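PDB 4NV1: formyltransferase from Francisella tularensis subsp. tularensis, which belongs to the formyltransferase family, forms an assembly of two chains and holds dTDP-4-amino-4,6-dideoxyglucose in a pocket. Local coordinates for residues N98-G103 with N113-G118; P106-I111 with E145-V150; M3-V8 with D28-Y33. All coordinates share one frame; numbering follows the deposited sequence.

Overall arrangement
Contacts 1 and 2 sit side by side and share the helix 106-113: contact 1 brings together the chain just before it and the turn that leaves it, while contact 2 packs the helix itself against the start of helix 147-170. Ser110 joins them, its OG meeting Asn101 and Leu115. Contact 1 is a surface contact, with paired amides and a tyrosine between prolines; contact 2 is buried, with aliphatic packing around one polar chain that reaches the ligand. Contact 3, its centre about 31 Å from that of contact 1, is partly buried and held mainly by strand-to-strand backbone bonds. Contacts 1 and 3 reach the same mixed sheet.

Contact 1 (N98-G103 with N113-G118)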
# COMPACT_ATOMS: atom_id res chain seq x y z
N ASN A 98 19.44 -22.63 -0.52
CA ASN A 98 20.83 -22.71 -0.96
C ASN A 98 20.99 -23.50 -2.27
O ASN A 98 20.30 -24.48 -2.48
CB ASN A 98 21.64 -23.44 0.10
CG ASN A 98 21.85 -22.64 1.39
OD1 ASN A 98 22.53 -23.10 2.32
ND2 ASN A 98 21.30 -21.43 1.44
N PRO A 99 21.88 -23.06 -3.17
CA PRO A 99 22.81 -22.00 -2.92
C PRO A 99 22.35 -20.64 -3.47
O PRO A 99 23.22 -19.81 -3.74
CB PRO A 99 23.99 -22.41 -3.77
CG PRO A 99 23.33 -23.01 -4.99
CD PRO A 99 22.23 -23.83 -4.38
N TYR A 100 21.06 -20.45 -3.75
CA TYR A 100 20.55 -19.18 -4.34
C TYR A 100 20.23 -18.06 -3.33
O TYR A 100 19.54 -18.28 -2.35
CB TYR A 100 19.33 -19.45 -5.20
CG TYR A 100 19.44 -20.62 -6.18
CD1 TYR A 100 18.88 -21.83 -5.83
CD2 TYR A 100 20.04 -20.52 -7.43
CE1 TYR A 100 18.94 -22.92 -6.66
CE2 TYR A 100 20.13 -21.62 -8.30
CZ TYR A 100 19.55 -22.81 -7.92
OH TYR A 100 19.57 -23.99 -8.66
N ASN A 101 20.81 -16.90 -3.56
CA ASN A 101 20.55 -15.64 -2.81
C ASN A 101 20.95 -15.87 -1.38
O ASN A 101 20.15 -15.76 -0.47
CB ASN A 101 19.09 -15.20 -2.93
CG ASN A 101 18.80 -14.62 -4.29
OD1 ASN A 101 19.65 -13.93 -4.86
ND2 ASN A 101 17.60 -14.86 -4.81
N ARG A 102 22.16 -16.41 -1.23
CA ARG A 102 22.76 -16.61 0.07
C ARG A 102 22.98 -15.21 0.61
O ARG A 102 23.14 -14.24 -0.14
CB ARG A 102 24.09 -17.41 -0.05
CG ARG A 102 23.76 -18.84 -0.44
CD ARG A 102 24.91 -19.62 -1.07
NE ARG A 102 26.12 -19.39 -0.31
CZ ARG A 102 27.20 -18.75 -0.75
NH1 ARG A 102 27.26 -18.33 -2.01
NH2 ARG A 102 28.23 -18.59 0.08
N GLY A 103 23.00 -15.09 1.93
CA GLY A 103 23.25 -13.76 2.49
C GLY A 103 21.97 -13.09 2.92
O GLY A 103 21.05 -13.74 3.42
N ASN A 113 14.93 -10.90 -8.54
CA ASN A 113 15.77 -11.56 -9.52
C ASN A 113 15.32 -12.92 -9.97
O ASN A 113 15.95 -13.49 -10.79
CB ASN A 113 17.22 -11.55 -9.05
CG ASN A 113 17.51 -12.50 -7.89
OD1 ASN A 113 16.87 -13.52 -7.69
ND2 ASN A 113 18.53 -12.15 -7.15
N LYS A 114 14.21 -13.43 -9.48
CA LYS A 114 13.60 -14.69 -9.80
C LYS A 114 14.38 -15.97 -9.55
O LYS A 114 13.84 -16.99 -9.90
CB LYS A 114 13.00 -14.74 -11.22
CG LYS A 114 12.44 -13.42 -11.68
CD LYS A 114 11.30 -13.01 -10.75
CE LYS A 114 10.62 -11.72 -11.17
NZ LYS A 114 9.41 -11.60 -10.29
N LEU A 115 15.55 -15.95 -8.91
CA LEU A 115 16.12 -17.20 -8.38
C LEU A 115 15.19 -17.89 -7.38
O LEU A 115 14.47 -17.21 -6.64
CB LEU A 115 17.50 -16.90 -7.81
CG LEU A 115 18.46 -16.42 -8.93
CD1 LEU A 115 19.85 -16.23 -8.36
CD2 LEU A 115 18.54 -17.38 -10.13
N PRO A 116 15.13 -19.23 -7.38
CA PRO A 116 14.35 -19.90 -6.35
C PRO A 116 14.55 -19.37 -4.92
O PRO A 116 15.62 -18.95 -4.53
CB PRO A 116 14.93 -21.32 -6.38
CG PRO A 116 15.17 -21.52 -7.82
CD PRO A 116 15.88 -20.22 -8.15
N ILE A 117 13.51 -19.56 -4.13
CA ILE A 117 13.50 -19.19 -2.72
C ILE A 117 12.80 -20.35 -2.06
O ILE A 117 11.94 -21.03 -2.64
CB ILE A 117 12.71 -17.85 -2.51
CG1 ILE A 117 12.63 -17.46 -1.04
CG2 ILE A 117 11.28 -18.06 -2.98
CD1 ILE A 117 13.96 -17.06 -0.45
N GLY A 118 13.13 -20.58 -0.81
CA GLY A 118 12.57 -21.72 -0.08
C GLY A 118 13.29 -21.77 1.24
O GLY A 118 13.70 -20.68 1.78
O HOH W 1 16.91 -18.53 -2.19
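Asn101 and Asn113 meet tip to tip, with CG of Asn101 anti to its carbonyl carbon (chi1 -75°) and CG of Asn113 between the backbone N and the carbonyl carbon (chi1 72°). The two amide planes are only 25° apart, and two nearly straight bonds link them, Asn113 ND2 to Asn101 OD1 at 3.1 Å and Asn101 ND2 to Asn113 OD1 at 3.3 Å. In the second bond ND2 lies in the carbonyl plane, on a lone pair of OD1. Asn101 OD1 also accepts from Asn186 ND2, and its ND2 is bonded to Ser110 OG.

Asn113 OD1 takes a second donor, Leu115 N at 3.0 Å, which makes an Asx turn at the end of helix 106-113. Leu115 N, a donor, settles which end of the Asn113 amide is the oxygen, and the pairing carries that choice over to Asn101. Lys114, the first residue past the helix, has positive phi, and the chain then runs into strand 117-123 of the main sheet. In this formyl transferase region the contact joins the loop before helix 106-113 to the turn after it.

Leu115 CB packs on the Asn101 amide, 3.6 Å from ND2, and meets Tyr100 CB. The tyrosine ring lies between two prolines. Pro116 CD sits over the centre of one face, 4.1 Å from the ring centroid, in a CH-pi contact; the opposite face carries CD of Pro99, nearer the rim. Pro99 follows a cis peptide bond. Between the backbones, one water donates to Tyr100 O at 2.6 Å and Pro116 O at 2.7 Å.

Contact 2 (P106-I111 with E145-V150); sequences PQVFSI and ENSFDV. With 0FX (dTDP-4-amino-4,6-dideoxyglucose), chain I.
Gln107 meets Val150 with its CB and Ser147 further out. CB rests on Val150 CG1 at 3.7 Å. CG, set between the backbone N and the carbonyl carbon by chi1 of 83°, lies 3.6 Å from Ser147 O. Gln107 CD, placed by a bend at chi2 (-69°), and OE1 each lie 3.7 Å from O3 of the ligand without bonding to it. At the tip, NE2 uses its two hydrogens on different partners: Ser147 OG at 2.8 Å, close to the amide plane, and O3 of the ligand at 2.9 Å in an almost straight bond. The amide is thus gripped from protein and ligand together. Ser147 OG also bonds to His217 ND1, itself a residue of the pocket.

Alongside it, aliphatic groups pack on Ser147 and on each other. Val108 CG2 touches Ser147 OG, and Ile111 CD1 lies against the backbone N of Ser147. Ile111 CD1 is also 4.1 Å from Val150 CG2. The backbone that Ile111 meets is the first turn of helix 147-170, closed by a capping box: Asp149 N donates to Asn146 OD1, and Asn146 N returns a bond to Asp149 OD2. Helix 205-214 adds Ala214 beside Val108 and Ile111. Gln107 on helix 106-113 thus lines the dTDP-4-amino-4,6-dideoxyglucose pocket, with Ser147 at the capped start of helix 147-170 behind it in the second shell.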
# COMPACT_ATOMS: atom_id res chain seq x y z
N PRO A 106 17.02 -13.07 1.46
CA PRO A 106 16.90 -13.97 0.30
C PRO A 106 15.59 -13.80 -0.40
O PRO A 106 15.59 -13.65 -1.63
CB PRO A 106 17.06 -15.37 0.88
CG PRO A 106 16.97 -15.21 2.38
CD PRO A 106 17.35 -13.81 2.70
N GLN A 107 14.49 -13.74 0.35
CA GLN A 107 13.20 -13.60 -0.30
C GLN A 107 13.03 -12.25 -1.05
O GLN A 107 12.44 -12.20 -2.13
CB GLN A 107 11.99 -13.95 0.58
CG GLN A 107 11.50 -12.83 1.51
CD GLN A 107 12.47 -12.55 2.59
OE1 GLN A 107 13.44 -13.30 2.77
NE2 GLN A 107 12.20 -11.51 3.38
N VAL A 108 13.61 -11.18 -0.52
CA VAL A 108 13.55 -9.92 -1.23
C VAL A 108 14.23 -10.07 -2.58
O VAL A 108 13.63 -9.78 -3.62
CB VAL A 108 14.19 -8.78 -0.45
CG1 VAL A 108 14.16 -7.52 -1.29
CG2 VAL A 108 13.48 -8.54 0.88
N PHE A 109 15.46 -10.52 -2.56
CA PHE A 109 16.22 -10.74 -3.80
C PHE A 109 15.51 -11.72 -4.73
O PHE A 109 15.56 -11.54 -5.92
CB PHE A 109 17.67 -11.18 -3.49
CG PHE A 109 18.52 -10.05 -3.04
CD1 PHE A 109 18.60 -9.72 -1.71
CD2 PHE A 109 19.17 -9.27 -3.97
CE1 PHE A 109 19.32 -8.62 -1.32
CE2 PHE A 109 19.85 -8.15 -3.59
CZ PHE A 109 19.98 -7.87 -2.25
N SER A 110 14.79 -12.71 -4.23
CA SER A 110 14.14 -13.67 -5.10
C SER A 110 12.96 -13.02 -5.80
O SER A 110 12.71 -13.28 -7.00
CB SER A 110 13.74 -15.01 -4.42
OG SER A 110 14.79 -15.94 -4.20
N ILE A 111 12.28 -12.12 -5.12
CA ILE A 111 11.10 -11.51 -5.72
C ILE A 111 11.53 -10.69 -6.90
O ILE A 111 10.85 -10.61 -7.95
CB ILE A 111 10.27 -10.68 -4.69
CG1 ILE A 111 9.45 -11.58 -3.76
CG2 ILE A 111 9.24 -9.85 -5.45
CD1 ILE A 111 9.00 -10.91 -2.47
N GLU A 145 1.97 -11.39 -3.52
CA GLU A 145 2.69 -11.53 -2.28
C GLU A 145 3.79 -10.53 -2.22
O GLU A 145 4.34 -10.19 -3.25
CB GLU A 145 3.38 -12.91 -2.19
CG GLU A 145 2.36 -14.01 -2.18
CD GLU A 145 2.87 -15.44 -2.10
OE1 GLU A 145 4.02 -15.68 -2.51
OE2 GLU A 145 2.05 -16.30 -1.66
N ASN A 146 4.08 -10.08 -1.01
CA ASN A 146 5.22 -9.24 -0.75
C ASN A 146 6.31 -10.00 0.04
O ASN A 146 6.19 -11.20 0.33
CB ASN A 146 4.73 -7.97 0.01
CG ASN A 146 4.10 -8.30 1.35
OD1 ASN A 146 4.39 -9.32 1.96
ND2 ASN A 146 3.17 -7.44 1.80
N SER A 147 7.37 -9.29 0.43
CA SER A 147 8.40 -9.89 1.27
C SER A 147 7.86 -10.54 2.51
O SER A 147 8.40 -11.59 2.93
CB SER A 147 9.56 -8.95 1.60
OG SER A 147 10.39 -9.43 2.69
N PHE A 148 6.81 -9.98 3.09
CA PHE A 148 6.34 -10.50 4.36
C PHE A 148 5.62 -11.80 4.11
O PHE A 148 5.81 -12.75 4.87
CB PHE A 148 5.46 -9.56 5.20
CG PHE A 148 4.77 -10.25 6.34
CD1 PHE A 148 5.21 -10.11 7.65
CD2 PHE A 148 3.68 -11.08 6.10
CE1 PHE A 148 4.58 -10.76 8.70
CE2 PHE A 148 3.05 -11.74 7.16
CZ PHE A 148 3.50 -11.58 8.45
N ASP A 149 4.85 -11.92 3.04
CA ASP A 149 4.13 -13.15 2.84
C ASP A 149 5.06 -14.31 2.47
O ASP A 149 4.70 -15.46 2.75
CB ASP A 149 3.06 -13.04 1.75
CG ASP A 149 2.20 -11.74 1.85
OD1 ASP A 149 1.71 -11.47 2.97
OD2 ASP A 149 2.03 -11.02 0.84
N VAL A 150 6.10 -14.00 1.69
CA VAL A 150 7.02 -15.03 1.24
C VAL A 150 7.90 -15.43 2.41
O VAL A 150 8.09 -16.61 2.60
CB VAL A 150 7.92 -14.56 0.07
CG1 VAL A 150 8.90 -15.70 -0.29
CG2 VAL A 150 7.01 -14.22 -1.11
O4P 0FX I . 15.23 -13.30 10.16
P2 0FX I . 15.10 -12.70 11.58
O3P 0FX I . 14.03 -13.00 12.61
O1G 0FX I . 16.49 -12.12 12.10
C1G 0FX I . 17.56 -12.97 12.42
C2G 0FX I . 18.63 -11.93 12.74
O2G 0FX I . 18.10 -10.85 13.50
C3G 0FX I . 19.24 -11.37 11.47
O3G 0FX I . 20.34 -10.58 11.98
C4G 0FX I . 19.65 -12.53 10.55
N4A 0FX I . 20.34 -12.10 9.35
C5G 0FX I . 18.46 -13.42 10.16
C6G 0FX I . 18.89 -14.60 9.30
O5G 0FX I . 17.88 -13.90 11.38
OPP 0FX I . 14.50 -11.24 11.74
P 0FX I . 14.67 -9.86 10.98
O1P 0FX I . 15.96 -9.10 11.26
O2P 0FX I . 13.25 -9.46 11.35
O5 0FX I . 14.48 -10.06 9.40
C5 0FX I . 13.28 -10.71 8.96
C4 0FX I . 12.76 -10.12 7.66
O4 0FX I . 12.19 -8.84 7.91
C3 0FX I . 13.79 -9.87 6.59
O3 0FX I . 13.90 -10.97 5.67
C2 0FX I . 13.17 -8.73 5.77
C1 0FX I . 12.39 -7.96 6.83
N11 0FX I . 13.10 -6.72 7.17
C61 0FX I . 13.99 -6.71 8.18
C51 0FX I . 14.68 -5.55 8.49
C5A 0FX I . 15.73 -5.42 9.57
C21 0FX I . 12.85 -5.60 6.45
O21 0FX I . 11.94 -5.57 5.46
N31 0FX I . 13.44 -4.44 6.73
C41 0FX I . 14.34 -4.45 7.74
O41 0FX I . 15.02 -3.35 8.06

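Contact 3 (M3-V8 with D28-Y33)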
# COMPACT_ATOMS: atom_id res chain seq x y z
N MET A 3 21.52 -39.76 26.01
CA MET A 3 20.94 -38.43 26.37
C MET A 3 21.69 -37.30 25.68
O MET A 3 22.54 -36.64 26.29
CB MET A 3 20.99 -38.19 27.88
CG MET A 3 20.28 -36.93 28.37
SD MET A 3 18.48 -36.99 28.47
CE MET A 3 18.11 -38.09 29.84
N LYS A 4 21.34 -37.06 24.42
CA LYS A 4 21.97 -36.01 23.63
C LYS A 4 21.79 -34.65 24.28
O LYS A 4 20.76 -34.36 24.86
CB LYS A 4 21.45 -35.97 22.20
CG LYS A 4 21.75 -37.23 21.39
CD LYS A 4 20.48 -38.02 21.06
CE LYS A 4 20.68 -39.52 20.95
NZ LYS A 4 20.06 -40.19 22.13
N LYS A 5 22.83 -33.84 24.18
CA LYS A 5 22.86 -32.53 24.80
C LYS A 5 22.97 -31.55 23.66
O LYS A 5 23.90 -31.65 22.86
CB LYS A 5 24.07 -32.35 25.72
CG LYS A 5 23.83 -32.77 27.19
CD LYS A 5 24.27 -31.73 28.23
CE LYS A 5 23.35 -30.50 28.33
NZ LYS A 5 23.96 -29.44 29.18
N ILE A 6 22.09 -30.57 23.64
CA ILE A 6 21.87 -29.71 22.49
C ILE A 6 21.85 -28.24 22.85
O ILE A 6 21.23 -27.85 23.88
CB ILE A 6 20.51 -30.09 21.87
CG1 ILE A 6 20.55 -31.57 21.47
CG2 ILE A 6 20.22 -29.23 20.64
CD1 ILE A 6 19.19 -32.13 21.13
N PHE A 7 22.46 -27.42 22.00
CA PHE A 7 22.22 -25.99 22.07
C PHE A 7 21.55 -25.47 20.79
O PHE A 7 21.83 -25.91 19.66
CB PHE A 7 23.47 -25.20 22.44
CG PHE A 7 24.49 -25.08 21.36
CD1 PHE A 7 25.45 -26.07 21.16
CD2 PHE A 7 24.54 -23.96 20.56
CE1 PHE A 7 26.42 -25.98 20.18
CE2 PHE A 7 25.50 -23.87 19.56
CZ PHE A 7 26.44 -24.86 19.37
N VAL A 8 20.70 -24.47 20.99
CA VAL A 8 19.91 -23.84 19.96
C VAL A 8 20.07 -22.37 20.15
O VAL A 8 19.68 -21.85 21.19
CB VAL A 8 18.46 -24.23 20.17
CG1 VAL A 8 17.49 -23.39 19.32
CG2 VAL A 8 18.32 -25.71 19.93
N ASP A 28 15.31 -38.14 25.56
CA ASP A 28 16.73 -38.46 25.66
C ASP A 28 17.54 -37.27 25.20
O ASP A 28 18.70 -37.41 24.82
CB ASP A 28 17.12 -39.73 24.89
CG ASP A 28 16.53 -41.00 25.51
OD1 ASP A 28 16.09 -40.93 26.68
OD2 ASP A 28 16.54 -42.05 24.83
N VAL A 29 16.91 -36.10 25.33
CA VAL A 29 17.40 -34.84 24.87
C VAL A 29 17.42 -33.83 25.98
O VAL A 29 16.41 -33.57 26.62
CB VAL A 29 16.44 -34.32 23.80
CG1 VAL A 29 16.50 -32.81 23.69
CG2 VAL A 29 16.80 -34.97 22.48
N GLN A 30 18.55 -33.15 26.12
CA GLN A 30 18.59 -31.99 27.00
C GLN A 30 18.95 -30.82 26.13
O GLN A 30 19.79 -30.94 25.26
CB GLN A 30 19.65 -32.14 28.13
CG GLN A 30 19.81 -33.57 28.69
CD GLN A 30 20.76 -33.66 29.88
OE1 GLN A 30 21.66 -34.51 29.91
NE2 GLN A 30 20.59 -32.77 30.84
N VAL A 31 18.37 -29.65 26.36
CA VAL A 31 18.67 -28.55 25.44
C VAL A 31 18.78 -27.22 26.19
O VAL A 31 17.84 -26.90 26.89
CB VAL A 31 17.59 -28.49 24.33
CG1 VAL A 31 16.17 -28.61 24.87
CG2 VAL A 31 17.65 -27.19 23.59
N ASP A 32 19.87 -26.47 26.01
CA ASP A 32 19.93 -25.05 26.37
C ASP A 32 19.73 -24.12 25.19
O ASP A 32 20.25 -24.37 24.11
CB ASP A 32 21.29 -24.71 26.99
CG ASP A 32 21.63 -25.63 28.15
OD1 ASP A 32 20.67 -26.01 28.83
OD2 ASP A 32 22.80 -26.06 28.33
N TYR A 33 19.02 -23.02 25.41
CA TYR A 33 18.72 -22.05 24.37
C TYR A 33 19.43 -20.75 24.65
O TYR A 33 19.33 -20.19 25.75
CB TYR A 33 17.21 -21.79 24.33
CG TYR A 33 16.36 -22.94 23.92
CD1 TYR A 33 15.81 -23.78 24.87
CD2 TYR A 33 16.06 -23.20 22.57
CE1 TYR A 33 15.01 -24.86 24.53
CE2 TYR A 33 15.24 -24.27 22.24
CZ TYR A 33 14.73 -25.12 23.20
OH TYR A 33 13.95 -26.23 22.86
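Strands 4-8 and 29-33 run parallel, their directions 22° apart, with Lys4 facing Val29 and the register holding through to Val8 and Tyr33. The hydrogen bonds alternate as parallel pairing demands: Gln30 N to Lys4 O at 2.8 Å, Ile6 N to Gln30 O, Asp32 N to Ile6 O, and Val8 N to Asp32 O, the longest of the four at 3.2 Å. At the start, the bond from Lys4 N to Asp28 O is weak.

On the face that carries Ile6 and Val8 the side chains touch in a row. Ile6 CD1 reaches back to Val29 and meets CG1 at 3.8 Å. Val8 and Tyr33 lie side by side, pointing the same way, with Val8 CB 3.5 Å from Tyr33 CD2. Val31 CG2 lies 4.0 Å from Val8 CG2 and over one face of the Tyr33 ring, toward the rim. Helix 13-24 packs on this face, Phe19 against Val8 and Leu16 against Tyr33, and Leu170 of helix 147-170 touches Ile6 and Val29.

At the strand start, Met3, the first modelled residue, crosses Gln30 at about a right angle. The face of Lys5, Phe7, Gln30 and Asp32 is more polar. Lys5 lays its CG near Gln30 OE1, 3.9 Å away. Lys5 NZ and Asp32 OD2 are 3.7 Å apart, a long salt bridge whose oxygen is not securely placed. Phe7 CG stands between the backbone N and the carbonyl carbon (chi1 74°); the end of the side chain leads away from strand 29-33, and the ring meets that of Tyr68 edge-to-face.

Strand 4-9 also pairs with strand 70-74 on its other side. Two neighbouring parallel strands joined through helix 13-24 make a beta-alpha-beta crossover, the opening unit of the Rossmann-like sheet of this formyltransferase.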